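Local coordinates for YghZ aldo-keto reductase (Escherichia coli, PDB 3N6Q), which probably catalyses the NAD(P)H-dependent reduction of aldehydes or ketones, as an aldo-keto reductase built on a TIM barrel, at residues P188-N200 with V217-L230. Sequence-based numbering, arbitrary orientation.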
ATOM      1  N   PRO B 188      -7.357  14.988   4.595  1.00 19.38           N
ATOM      2  CA  PRO B 188      -7.691  16.218   5.341  1.00 18.66           C
ATOM      3  C   PRO B 188      -7.194  16.141   6.760  1.00 19.76           C
ATOM      4  O   PRO B 188      -7.362  15.089   7.405  1.00 23.99           O
ATOM      5  CB  PRO B 188      -9.243  16.241   5.349  1.00 21.45           C
ATOM      6  CG  PRO B 188      -9.701  14.778   5.159  1.00 23.63           C
ATOM      7  CD  PRO B 188      -8.487  14.024   4.491  1.00 20.39           C
ATOM      8  N   LEU B 189      -6.681  17.240   7.302  1.00 16.53           N
ATOM      9  CA  LEU B 189      -6.368  17.285   8.736  1.00 15.55           C
ATOM     10  C   LEU B 189      -7.693  17.166   9.491  1.00 17.56           C
ATOM     11  O   LEU B 189      -8.581  18.015   9.282  1.00 16.40           O
ATOM     12  CB  LEU B 189      -5.689  18.613   9.079  1.00 15.64           C
ATOM     13  CG  LEU B 189      -5.403  18.762  10.586  1.00 17.26           C
ATOM     14  CD1 LEU B 189      -4.349  17.671  11.151  1.00 14.93           C
ATOM     15  CD2 LEU B 189      -4.799  20.172  10.858  1.00 16.22           C
ATOM     16  N   LEU B 190      -7.856  16.170  10.383  1.00 15.64           N
ATOM     17  CA  LEU B 190      -9.159  16.016  11.072  1.00 16.97           C
ATOM     18  C   LEU B 190      -9.424  17.085  12.133  1.00 15.50           C
ATOM     19  O   LEU B 190     -10.563  17.596  12.274  1.00 14.92           O
ATOM     20  CB  LEU B 190      -9.300  14.612  11.684  1.00 14.37           C
ATOM     21  CG  LEU B 190     -10.586  14.434  12.496  1.00 17.84           C
ATOM     22  CD1 LEU B 190     -11.869  14.348  11.539  1.00 15.39           C
ATOM     23  CD2 LEU B 190     -10.459  13.171  13.396  1.00 16.28           C
ATOM     24  N   ILE B 191      -8.402  17.367  12.939  1.00 14.17           N
ATOM     25  CA  ILE B 191      -8.596  17.900  14.283  1.00 12.73           C
ATOM     26  C   ILE B 191      -7.320  18.547  14.803  1.00 13.90           C
ATOM     27  O   ILE B 191      -6.152  18.116  14.486  1.00 14.50           O
ATOM     28  CB  ILE B 191      -9.164  16.798  15.247  1.00 12.39           C
ATOM     29  CG1 ILE B 191      -9.649  17.372  16.560  1.00 11.79           C
ATOM     30  CG2 ILE B 191      -8.068  15.691  15.551  1.00 11.28           C
ATOM     31  CD1 ILE B 191     -10.552  16.279  17.347  1.00 14.06           C
ATOM     32  N   HIS B 192      -7.517  19.587  15.629  1.00 14.59           N
ATOM     33  CA  HIS B 192      -6.451  20.280  16.319  1.00 14.94           C
ATOM     34  C   HIS B 192      -6.805  20.198  17.799  1.00 14.54           C
ATOM     35  O   HIS B 192      -7.978  20.451  18.204  1.00 14.33           O
ATOM     36  CB  HIS B 192      -6.369  21.763  15.827  1.00 14.88           C
ATOM     37  CG  HIS B 192      -5.186  22.541  16.350  1.00 14.41           C
ATOM     38  ND1 HIS B 192      -4.950  22.741  17.697  1.00 14.95           N
ATOM     39  CD2 HIS B 192      -4.180  23.183  15.696  1.00 13.74           C
ATOM     40  CE1 HIS B 192      -3.872  23.488  17.848  1.00 15.33           C
ATOM     41  NE2 HIS B 192      -3.372  23.746  16.644  1.00 14.45           N
ATOM     42  N   GLN B 193      -5.837  19.794  18.619  1.00 13.35           N
ATOM     43  CA  GLN B 193      -5.991  19.834  20.056  1.00 11.64           C
ATOM     44  C   GLN B 193      -5.133  20.914  20.703  1.00 14.58           C
ATOM     45  O   GLN B 193      -3.947  20.674  20.999  1.00 15.27           O
ATOM     46  CB  GLN B 193      -5.663  18.418  20.649  1.00 11.53           C
ATOM     47  CG  GLN B 193      -5.769  18.350  22.119  1.00 10.97           C
ATOM     48  CD  GLN B 193      -5.545  16.907  22.629  1.00 16.43           C
ATOM     49  OE1 GLN B 193      -4.867  16.713  23.614  1.00 17.98           O
ATOM     50  NE2 GLN B 193      -6.171  15.933  22.005  1.00 15.58           N
ATOM     51  N   PRO B 194      -5.726  22.114  20.992  1.00 14.70           N
ATOM     52  CA  PRO B 194      -5.015  23.186  21.717  1.00 15.91           C
ATOM     53  C   PRO B 194      -5.371  23.152  23.194  1.00 16.35           C
ATOM     54  O   PRO B 194      -6.416  22.620  23.599  1.00 16.45           O
ATOM     55  CB  PRO B 194      -5.572  24.468  21.058  1.00 13.56           C
ATOM     56  CG  PRO B 194      -7.060  24.094  20.841  1.00 14.22           C
ATOM     57  CD  PRO B 194      -6.999  22.591  20.394  1.00 16.10           C
ATOM     58  N   SER B 195      -4.545  23.748  24.035  1.00 17.47           N
ATOM     59  CA  SER B 195      -4.988  24.020  25.390  1.00 15.87           C
ATOM     60  C   SER B 195      -5.901  25.224  25.223  1.00 16.39           C
ATOM     61  O   SER B 195      -5.470  26.222  24.639  1.00 14.58           O
ATOM     62  CB  SER B 195      -3.791  24.480  26.262  1.00 20.02           C
ATOM     63  OG  SER B 195      -2.946  23.360  26.520  1.00 21.51           O
ATOM     64  N   TYR B 196      -7.056  25.191  25.886  1.00 15.32           N
ATOM     65  CA  TYR B 196      -8.101  26.231  25.654  1.00 15.06           C
ATOM     66  C   TYR B 196      -9.091  26.177  26.803  1.00 17.63           C
ATOM     67  O   TYR B 196      -9.611  25.116  27.132  1.00 17.50           O
ATOM     68  CB  TYR B 196      -8.826  25.907  24.339  1.00 16.94           C
ATOM     69  CG  TYR B 196      -9.791  26.999  23.904  1.00 14.51           C
ATOM     70  CD1 TYR B 196      -9.680  28.294  24.412  1.00 17.54           C
ATOM     71  CD2 TYR B 196     -10.854  26.693  23.070  1.00 19.79           C
ATOM     72  CE1 TYR B 196     -10.548  29.325  23.948  1.00 21.00           C
ATOM     73  CE2 TYR B 196     -11.764  27.689  22.674  1.00 22.41           C
ATOM     74  CZ  TYR B 196     -11.579  28.988  23.086  1.00 21.96           C
ATOM     75  OH  TYR B 196     -12.475  29.977  22.653  1.00 24.21           O
ATOM     76  N   ASN B 197      -9.256  27.293  27.516  1.00 18.48           N
ATOM     77  CA  ASN B 197     -10.224  27.341  28.593  1.00 20.67           C
ATOM     78  C   ASN B 197     -10.527  28.816  28.887  1.00 21.88           C
ATOM     79  O   ASN B 197      -9.999  29.737  28.229  1.00 19.38           O
ATOM     80  CB  ASN B 197      -9.672  26.643  29.872  1.00 18.12           C
ATOM     81  CG  ASN B 197      -8.277  27.154  30.296  1.00 22.63           C
ATOM     82  OD1 ASN B 197      -8.114  28.301  30.694  1.00 22.64           O
ATOM     83  ND2 ASN B 197      -7.277  26.257  30.273  1.00 21.47           N
ATOM     84  N   LEU B 198     -11.269  29.042  29.960  1.00 23.55           N
ATOM     85  CA  LEU B 198     -11.702  30.403  30.235  1.00 24.08           C
ATOM     86  C   LEU B 198     -10.526  31.339  30.483  1.00 24.57           C
ATOM     87  O   LEU B 198     -10.599  32.517  30.145  1.00 25.43           O
ATOM     88  CB  LEU B 198     -12.626  30.412  31.457  1.00 25.04           C
ATOM     89  CG  LEU B 198     -14.122  30.456  31.215  1.00 25.89           C
ATOM     90  CD1 LEU B 198     -14.748  30.468  32.607  1.00 23.67           C
ATOM     91  CD2 LEU B 198     -14.521  31.733  30.496  1.00 27.10           C
ATOM     92  N   LEU B 199      -9.432  30.805  31.025  1.00 23.62           N
ATOM     93  CA  LEU B 199      -8.293  31.598  31.448  1.00 24.24           C
ATOM     94  C   LEU B 199      -7.211  31.622  30.389  1.00 26.73           C
ATOM     95  O   LEU B 199      -6.209  32.284  30.563  1.00 29.01           O
ATOM     96  CB  LEU B 199      -7.680  31.036  32.745  1.00 24.98           C
ATOM     97  CG  LEU B 199      -8.761  30.850  33.817  1.00 26.63           C
ATOM     98  CD1 LEU B 199      -8.062  30.474  35.094  1.00 26.40           C
ATOM     99  CD2 LEU B 199      -9.536  32.163  33.984  1.00 28.80           C
ATOM    100  N   ASN B 200      -7.384  30.841  29.324  1.00 25.48           N
ATOM    101  CA  ASN B 200      -6.314  30.715  28.331  1.00 24.53           C
ATOM    102  C   ASN B 200      -6.871  30.784  26.925  1.00 25.11           C
ATOM    103  O   ASN B 200      -7.383  29.781  26.384  1.00 22.17           O
ATOM    104  CB  ASN B 200      -5.471  29.445  28.542  1.00 22.82           C
ATOM    105  CG  ASN B 200      -4.342  29.349  27.524  1.00 26.76           C
ATOM    106  OD1 ASN B 200      -4.208  30.213  26.653  1.00 26.29           O
ATOM    107  ND2 ASN B 200      -3.587  28.292  27.587  1.00 26.19           N
ATOM    108  N   VAL B 217     -11.314  22.034  10.032  1.00 16.78           N
ATOM    109  CA  VAL B 217     -10.627  21.165  11.040  1.00 16.56           C
ATOM    110  C   VAL B 217     -11.363  21.287  12.377  1.00 15.47           C
ATOM    111  O   VAL B 217     -11.718  22.413  12.824  1.00 17.06           O
ATOM    112  CB  VAL B 217      -9.169  21.665  11.190  1.00 15.22           C
ATOM    113  CG1 VAL B 217      -8.382  20.874  12.270  1.00 15.15           C
ATOM    114  CG2 VAL B 217      -8.470  21.651   9.771  1.00 12.69           C
ATOM    115  N   GLY B 218     -11.559  20.157  13.067  1.00 14.58           N
ATOM    116  CA  GLY B 218     -12.185  20.267  14.398  1.00 15.05           C
ATOM    117  C   GLY B 218     -11.231  20.767  15.481  1.00 15.37           C
ATOM    118  O   GLY B 218     -10.048  20.987  15.261  1.00 14.38           O
ATOM    119  N   CYS B 219     -11.775  21.023  16.656  1.00 15.23           N
ATOM    120  CA  CYS B 219     -11.023  21.596  17.749  1.00 16.13           C
ATOM    121  C   CYS B 219     -11.440  20.859  19.030  1.00 16.72           C
ATOM    122  O   CYS B 219     -12.622  20.919  19.433  1.00 15.60           O
ATOM    123  CB  CYS B 219     -11.386  23.099  17.914  1.00 15.29           C
ATOM    124  SG  CYS B 219     -10.437  23.874  19.229  1.00 18.58           S
ATOM    125  N   ILE B 220     -10.471  20.230  19.721  1.00 15.42           N
ATOM    126  CA  ILE B 220     -10.765  19.564  20.935  1.00 13.55           C
ATOM    127  C   ILE B 220      -9.953  20.215  22.040  1.00 14.34           C
ATOM    128  O   ILE B 220      -8.740  20.327  21.953  1.00 15.07           O
ATOM    129  CB  ILE B 220     -10.618  18.001  20.841  1.00 15.77           C
ATOM    130  CG1 ILE B 220     -10.886  17.413  22.215  1.00 15.14           C
ATOM    131  CG2 ILE B 220      -9.157  17.663  20.431  1.00  8.78           C
ATOM    132  CD1 ILE B 220     -11.106  15.852  22.174  1.00 17.39           C
ATOM    133  N   ALA B 221     -10.647  20.802  23.021  1.00 12.56           N
ATOM    134  CA  ALA B 221      -9.970  21.578  24.044  1.00 12.09           C
ATOM    135  C   ALA B 221      -9.275  20.728  25.131  1.00 13.99           C
ATOM    136  O   ALA B 221      -9.917  20.030  25.939  1.00 16.06           O
ATOM    137  CB  ALA B 221     -10.992  22.598  24.729  1.00 14.67           C
ATOM    138  N   PHE B 222      -7.950  20.905  25.247  1.00 15.38           N
ATOM    139  CA  PHE B 222      -7.167  20.218  26.294  1.00 14.91           C
ATOM    140  C   PHE B 222      -7.103  21.139  27.515  1.00 16.46           C
ATOM    141  O   PHE B 222      -7.086  22.381  27.393  1.00 18.31           O
ATOM    142  CB  PHE B 222      -5.746  19.994  25.731  1.00 16.84           C
ATOM    143  CG  PHE B 222      -4.793  19.360  26.710  1.00 18.62           C
ATOM    144  CD1 PHE B 222      -4.916  18.010  27.034  1.00 21.03           C
ATOM    145  CD2 PHE B 222      -3.784  20.103  27.299  1.00 23.54           C
ATOM    146  CE1 PHE B 222      -4.051  17.401  27.949  1.00 23.81           C
ATOM    147  CE2 PHE B 222      -2.914  19.504  28.220  1.00 29.02           C
ATOM    148  CZ  PHE B 222      -3.042  18.139  28.533  1.00 23.38           C
ATOM    149  N   THR B 223      -7.139  20.549  28.717  1.00 15.57           N
ATOM    150  CA  THR B 223      -7.188  21.283  30.018  1.00 17.40           C
ATOM    151  C   THR B 223      -8.313  22.358  30.061  1.00 16.30           C
ATOM    152  O   THR B 223      -8.057  23.504  30.418  1.00 17.19           O
ATOM    153  CB  THR B 223      -5.901  21.981  30.479  1.00 17.70           C
ATOM    154  OG1 THR B 223      -5.373  22.862  29.463  1.00 19.83           O
ATOM    155  CG2 THR B 223      -4.830  20.910  30.884  1.00 24.63           C
ATOM    156  N   PRO B 224      -9.512  21.957  29.687  1.00 14.60           N
ATOM    157  CA  PRO B 224     -10.670  22.928  29.717  1.00 15.27           C
ATOM    158  C   PRO B 224     -11.001  23.409  31.126  1.00 18.17           C
ATOM    159  O   PRO B 224     -11.674  24.450  31.273  1.00 17.99           O
ATOM    160  CB  PRO B 224     -11.831  22.105  29.132  1.00 16.10           C
ATOM    161  CG  PRO B 224     -11.509  20.602  29.620  1.00 14.91           C
ATOM    162  CD  PRO B 224      -9.948  20.551  29.451  1.00 13.14           C
ATOM    163  N   LEU B 225     -10.523  22.686  32.153  1.00 17.32           N
ATOM    164  CA  LEU B 225     -10.655  23.138  33.557  1.00 18.70           C
ATOM    165  C   LEU B 225      -9.413  23.771  34.149  1.00 20.42           C
ATOM    166  O   LEU B 225      -9.397  24.079  35.360  1.00 21.59           O
ATOM    167  CB  LEU B 225     -11.193  22.013  34.457  1.00 19.90           C
ATOM    168  CG  LEU B 225     -12.546  21.412  34.054  1.00 18.98           C
ATOM    169  CD1 LEU B 225     -12.925  20.352  35.066  1.00 23.65           C
ATOM    170  CD2 LEU B 225     -13.658  22.522  34.027  1.00 18.73           C
ATOM    171  N   ALA B 226      -8.454  24.132  33.280  1.00 20.51           N
ATOM    172  CA  ALA B 226      -7.226  24.885  33.706  1.00 23.62           C
ATOM    173  C   ALA B 226      -6.555  24.214  34.889  1.00 25.44           C
ATOM    174  O   ALA B 226      -6.158  24.866  35.845  1.00 26.15           O
ATOM    175  CB  ALA B 226      -7.526  26.375  33.959  1.00 22.03           C
ATOM    176  N   GLN B 227      -6.487  22.876  34.821  1.00 27.80           N
ATOM    177  CA  GLN B 227      -5.898  22.027  35.850  1.00 30.70           C
ATOM    178  C   GLN B 227      -6.382  22.283  37.270  1.00 32.23           C
ATOM    179  O   GLN B 227      -5.584  22.340  38.207  1.00 33.58           O
ATOM    180  CB  GLN B 227      -4.374  22.126  35.784  1.00 33.32           C
ATOM    181  CG  GLN B 227      -3.838  21.656  34.451  1.00 36.96           C
ATOM    182  CD  GLN B 227      -2.321  21.756  34.394  1.00 45.02           C
ATOM    183  OE1 GLN B 227      -1.613  20.884  34.915  1.00 43.70           O
ATOM    184  NE2 GLN B 227      -1.818  22.836  33.791  1.00 45.14           N
ATOM    185  N   GLY B 228      -7.686  22.486  37.425  1.00 29.02           N
ATOM    186  CA  GLY B 228      -8.266  22.677  38.742  1.00 28.00           C
ATOM    187  C   GLY B 228      -8.525  24.128  39.042  1.00 26.32           C
ATOM    188  O   GLY B 228      -9.281  24.423  39.938  1.00 26.72           O
ATOM    189  N   LEU B 229      -7.930  25.058  38.306  1.00 24.09           N
ATOM    190  CA  LEU B 229      -8.236  26.463  38.610  1.00 25.31           C
ATOM    191  C   LEU B 229      -9.732  26.758  38.390  1.00 26.01           C
ATOM    192  O   LEU B 229     -10.302  27.611  39.051  1.00 27.23           O
ATOM    193  CB  LEU B 229      -7.387  27.436  37.790  1.00 26.01           C
ATOM    194  CG  LEU B 229      -5.909  27.439  38.186  1.00 29.38           C
ATOM    195  CD1 LEU B 229      -5.176  28.411  37.262  1.00 36.33           C
ATOM    196  CD2 LEU B 229      -5.793  27.890  39.622  1.00 32.76           C
ATOM    197  N   LEU B 230     -10.362  26.035  37.487  1.00 22.15           N
ATOM    198  CA  LEU B 230     -11.782  26.344  37.163  1.00 23.14           C
ATOM    199  C   LEU B 230     -12.737  25.313  37.746  1.00 23.15           C
ATOM    200  O   LEU B 230     -13.711  24.904  37.083  1.00 24.19           O
ATOM    201  CB  LEU B 230     -11.933  26.413  35.634  1.00 19.89           C
ATOM    202  CG  LEU B 230     -11.184  27.594  35.012  1.00 21.18           C
ATOM    203  CD1 LEU B 230     -11.136  27.502  33.486  1.00 20.59           C
ATOM    204  CD2 LEU B 230     -11.877  28.932  35.432  1.00 23.48           C
TER
HETATM  205  O   HOH W   1     -13.031  26.738  30.332  1.00 15.84           O
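Asn197 reaches from 188-200 into the loop after the neighbouring strand: its ND2 donates to Thr223 O at 2.9 Å, with the acceptor lying somewhat out of the Asn197 amide plane, while Ala226 CB packs against the amide. CG sits between the backbone N and carbonyl carbon (chi1 52°), which lets OD1 turn forward along its own chain to accept from Leu199 N at 2.8 Å, on a lone pair, closing an Asx turn. Shortening this residue to alanine would probably cost Thr223 O its side-chain donor and Leu199 N its OD1 acceptor. Beyond it, Leu199 CG lies 4.0 Å from Leu230 CD2, the two side chains sliding past each other, and a water links Leu198 N to Pro224 O. As in other TIM barrels, a beta-alpha-beta crossover joins the adjacent parallel strands, 191-193 and 218-221; here side chains also tie the loops at their C-terminal ends. Backbone bonds such as Ile220 N to His192 O (2.9 Å) lace the strands. Toward the barrel interior, Ile220 CG2 meets Ile191 CD1 at 3.7 Å and lies alongside Gln193; Tyr136 touches both isoleucines. Gln193, extended, brings OE1 to 3.7 Å from Phe222 CD1. On the other face, His192 NE2 forms a hydrogen bond with Tyr170 O.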